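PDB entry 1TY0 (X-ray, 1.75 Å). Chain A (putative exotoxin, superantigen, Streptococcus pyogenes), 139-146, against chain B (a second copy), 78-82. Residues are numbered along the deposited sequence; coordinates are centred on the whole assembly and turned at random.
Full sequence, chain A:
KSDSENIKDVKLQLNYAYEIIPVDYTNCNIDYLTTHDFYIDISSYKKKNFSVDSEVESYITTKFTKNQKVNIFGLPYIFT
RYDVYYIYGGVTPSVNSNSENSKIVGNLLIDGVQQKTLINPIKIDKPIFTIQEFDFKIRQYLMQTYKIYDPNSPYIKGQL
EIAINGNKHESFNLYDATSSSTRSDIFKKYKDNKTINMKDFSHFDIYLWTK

Chain A (139-146) RQYLMQTY
Chain B 78-82: IFTRY

A helix can dock against an irregular segment by offering it one side, with polar side chains one turn apart doing most of the work. Two stretches from two copies of a putative streptococcal exotoxin illustrate the principle, burying 281 Å² between them, both sides summed.

The chain A stretch is helical, already under way before A:Arg139, with phi/psi near -64/-42. Its i to i+4 backbone bonds run from A:Met143 N to A:Arg139 O (2.7 Å) through A:Tyr146 N to A:Leu142 O (2.8 Å), and phi drifts to -93° at A:Thr145 and -113° at A:Tyr146. Chain B has extended torsions at B:Phe79 (-121/138) and B:Thr80 (-133/176), then bends at B:Arg81 (-73/-10). It runs across the helix rather than along it: from A:Tyr141 to A:Gln144, the nearest chain B residue steps back from B:Arg81 (CA to CA 6.7 Å) to B:Thr80 (CA to CA 6.4 Å).

A:Arg139 (chi1 m, chi2 t) lies out of reach, its guanidinium bonded elsewhere in the structure. A:Gln140 points toward chain B with chi1 at -96°, chi2 m and chi3 -38°, bringing OE1 to 3.8 Å from B:Phe79 CB. B:Phe79 (chi1 m, chi2 -61°) also starts toward the helix, but its ring leads away.

A:Tyr141 starts sideways; chi1 t and chi2 73° swing its ring closer, so that CE1 sits 3.1 Å from B:Arg81 NH2, an oblique approach. A:Leu142 and A:Met143 (both chi1 m, chi2 t) are buried and do not contact the chain B stretch.

A:Gln144, chi1 m, chi2 t and chi3 20°, is the helix residue most covered by chain B. Its NE2 donates to A:Gln140 OE1 at 2.6 Å, tying together two amides one turn apart, while its CG packs 3.7 Å from B:Phe79 O. The carbonyl OE1 lies 2.9 Å from B:Arg81 N, but the poor angle rules out a hydrogen bond. The CA-to-CB bond of B:Thr80 points away (chi1 p), and its OG1 accepts from B:Tyr82 N at 3.1 Å.

A:Thr145, chi1 m, accepts the one hydrogen bond between the two stretches. B:Arg81 starts sideways and bends through chi1 p, chi2 t, chi3 p and chi4 -166° to bring its end nearer the helix, where NH2 donates to A:Thr145 OG1 at 2.8 Å and 146°. The hydroxyl lies near the guanidinium plane and itself donates to A:Tyr141 O at 2.9 Å. A:Tyr146 (chi1 m) makes no contact with the chain B stretch.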

# COMPACT_ATOMS: atom_id res chain seq x y z
N ARG A 139 -6.81 6.39 -11.73
CA ARG A 139 -7.48 5.10 -11.60
C ARG A 139 -8.15 5.02 -10.23
O ARG A 139 -9.29 4.55 -10.11
CB ARG A 139 -6.51 3.94 -11.77
CG ARG A 139 -6.03 3.78 -13.20
CD ARG A 139 -5.31 2.46 -13.42
NE ARG A 139 -4.49 2.52 -14.63
CZ ARG A 139 -4.31 1.51 -15.47
NH1 ARG A 139 -4.88 0.34 -15.25
NH2 ARG A 139 -3.52 1.68 -16.52
N GLN A 140 -7.46 5.47 -9.19
CA GLN A 140 -8.04 5.45 -7.86
C GLN A 140 -9.31 6.30 -7.83
O GLN A 140 -10.31 5.91 -7.23
CB GLN A 140 -7.04 5.95 -6.83
CG GLN A 140 -6.26 4.84 -6.13
CD GLN A 140 -7.16 3.92 -5.32
OE1 GLN A 140 -8.12 4.37 -4.69
NE2 GLN A 140 -6.85 2.63 -5.32
N TYR A 141 -9.27 7.47 -8.46
CA TYR A 141 -10.43 8.34 -8.50
C TYR A 141 -11.58 7.61 -9.19
O TYR A 141 -12.71 7.60 -8.70
CB TYR A 141 -10.12 9.63 -9.26
CG TYR A 141 -11.34 10.51 -9.46
CD1 TYR A 141 -11.89 11.22 -8.40
CD2 TYR A 141 -11.96 10.60 -10.71
CE1 TYR A 141 -13.04 12.00 -8.57
CE2 TYR A 141 -13.11 11.37 -10.89
CZ TYR A 141 -13.64 12.07 -9.81
OH TYR A 141 -14.78 12.82 -9.99
N LEU A 142 -11.27 7.00 -10.33
CA LEU A 142 -12.27 6.26 -11.09
C LEU A 142 -12.78 5.04 -10.33
O LEU A 142 -13.96 4.70 -10.41
CB LEU A 142 -11.69 5.83 -12.44
CG LEU A 142 -11.39 6.98 -13.41
CD1 LEU A 142 -10.66 6.47 -14.63
CD2 LEU A 142 -12.69 7.66 -13.81
N MET A 143 -11.90 4.39 -9.58
CA MET A 143 -12.30 3.22 -8.80
C MET A 143 -13.28 3.62 -7.71
O MET A 143 -14.32 2.99 -7.53
CB MET A 143 -11.07 2.56 -8.19
CG MET A 143 -10.21 1.82 -9.19
SD MET A 143 -8.55 1.46 -8.60
CE MET A 143 -8.86 0.24 -7.37
N GLN A 144 -12.92 4.67 -6.98
CA GLN A 144 -13.73 5.18 -5.88
C GLN A 144 -15.04 5.81 -6.33
O GLN A 144 -16.07 5.65 -5.67
CB GLN A 144 -12.93 6.25 -5.13
CG GLN A 144 -11.69 5.75 -4.42
CD GLN A 144 -10.71 6.87 -4.13
OE1 GLN A 144 -11.06 8.05 -4.12
NE2 GLN A 144 -9.45 6.50 -3.89
N THR A 145 -15.00 6.52 -7.45
CA THR A 145 -16.16 7.25 -7.95
C THR A 145 -17.06 6.54 -8.96
O THR A 145 -18.29 6.62 -8.86
CB THR A 145 -15.70 8.58 -8.57
OG1 THR A 145 -14.82 9.25 -7.65
CG2 THR A 145 -16.89 9.49 -8.85
N TYR A 146 -16.46 5.86 -9.92
CA TYR A 146 -17.25 5.18 -10.94
C TYR A 146 -17.18 3.66 -10.89
O TYR A 146 -17.74 2.99 -11.75
CB TYR A 146 -16.85 5.71 -12.31
CG TYR A 146 -17.19 7.17 -12.47
CD1 TYR A 146 -18.52 7.58 -12.66
CD2 TYR A 146 -16.21 8.16 -12.36
CE1 TYR A 146 -18.86 8.93 -12.73
CE2 TYR A 146 -16.55 9.52 -12.43
CZ TYR A 146 -17.87 9.89 -12.62
OH TYR A 146 -18.20 11.23 -12.69
N ILE B 78 -9.51 0.89 3.50
CA ILE B 78 -10.29 1.52 2.44
C ILE B 78 -9.61 2.81 2.01
O ILE B 78 -8.91 3.45 2.80
CB ILE B 78 -11.74 1.83 2.91
CG1 ILE B 78 -12.59 2.28 1.71
CG2 ILE B 78 -11.73 2.92 3.98
CD1 ILE B 78 -14.06 2.46 2.03
N PHE B 79 -9.79 3.18 0.74
CA PHE B 79 -9.22 4.41 0.22
C PHE B 79 -10.36 5.28 -0.30
O PHE B 79 -11.30 4.78 -0.91
CB PHE B 79 -8.24 4.12 -0.92
CG PHE B 79 -7.06 3.29 -0.49
CD1 PHE B 79 -6.18 3.75 0.49
CD2 PHE B 79 -6.83 2.04 -1.06
CE1 PHE B 79 -5.09 2.97 0.89
CE2 PHE B 79 -5.74 1.26 -0.66
CZ PHE B 79 -4.88 1.73 0.32
N THR B 80 -10.29 6.58 -0.02
CA THR B 80 -11.32 7.50 -0.48
C THR B 80 -10.65 8.71 -1.11
O THR B 80 -9.42 8.82 -1.10
CB THR B 80 -12.20 7.99 0.68
OG1 THR B 80 -11.48 8.97 1.44
CG2 THR B 80 -12.58 6.82 1.59
N ARG B 81 -11.46 9.60 -1.66
CA ARG B 81 -10.95 10.80 -2.30
C ARG B 81 -10.42 11.83 -1.32
O ARG B 81 -9.79 12.81 -1.72
CB ARG B 81 -12.06 11.44 -3.14
CG ARG B 81 -13.28 11.87 -2.34
CD ARG B 81 -14.23 12.66 -3.21
NE ARG B 81 -14.56 11.93 -4.43
CZ ARG B 81 -15.16 12.47 -5.49
NH1 ARG B 81 -15.50 13.75 -5.48
NH2 ARG B 81 -15.42 11.73 -6.55
N TYR B 82 -10.65 11.61 -0.02
CA TYR B 82 -10.20 12.54 1.01
C TYR B 82 -8.78 12.28 1.52
O TYR B 82 -8.28 11.16 1.44
CB TYR B 82 -11.19 12.50 2.18
CG TYR B 82 -12.61 12.80 1.75
CD1 TYR B 82 -12.99 14.09 1.41
CD2 TYR B 82 -13.56 11.78 1.67
CE1 TYR B 82 -14.29 14.37 0.98
CE2 TYR B 82 -14.86 12.05 1.24
CZ TYR B 82 -15.22 13.34 0.90
OH TYR B 82 -16.50 13.61 0.48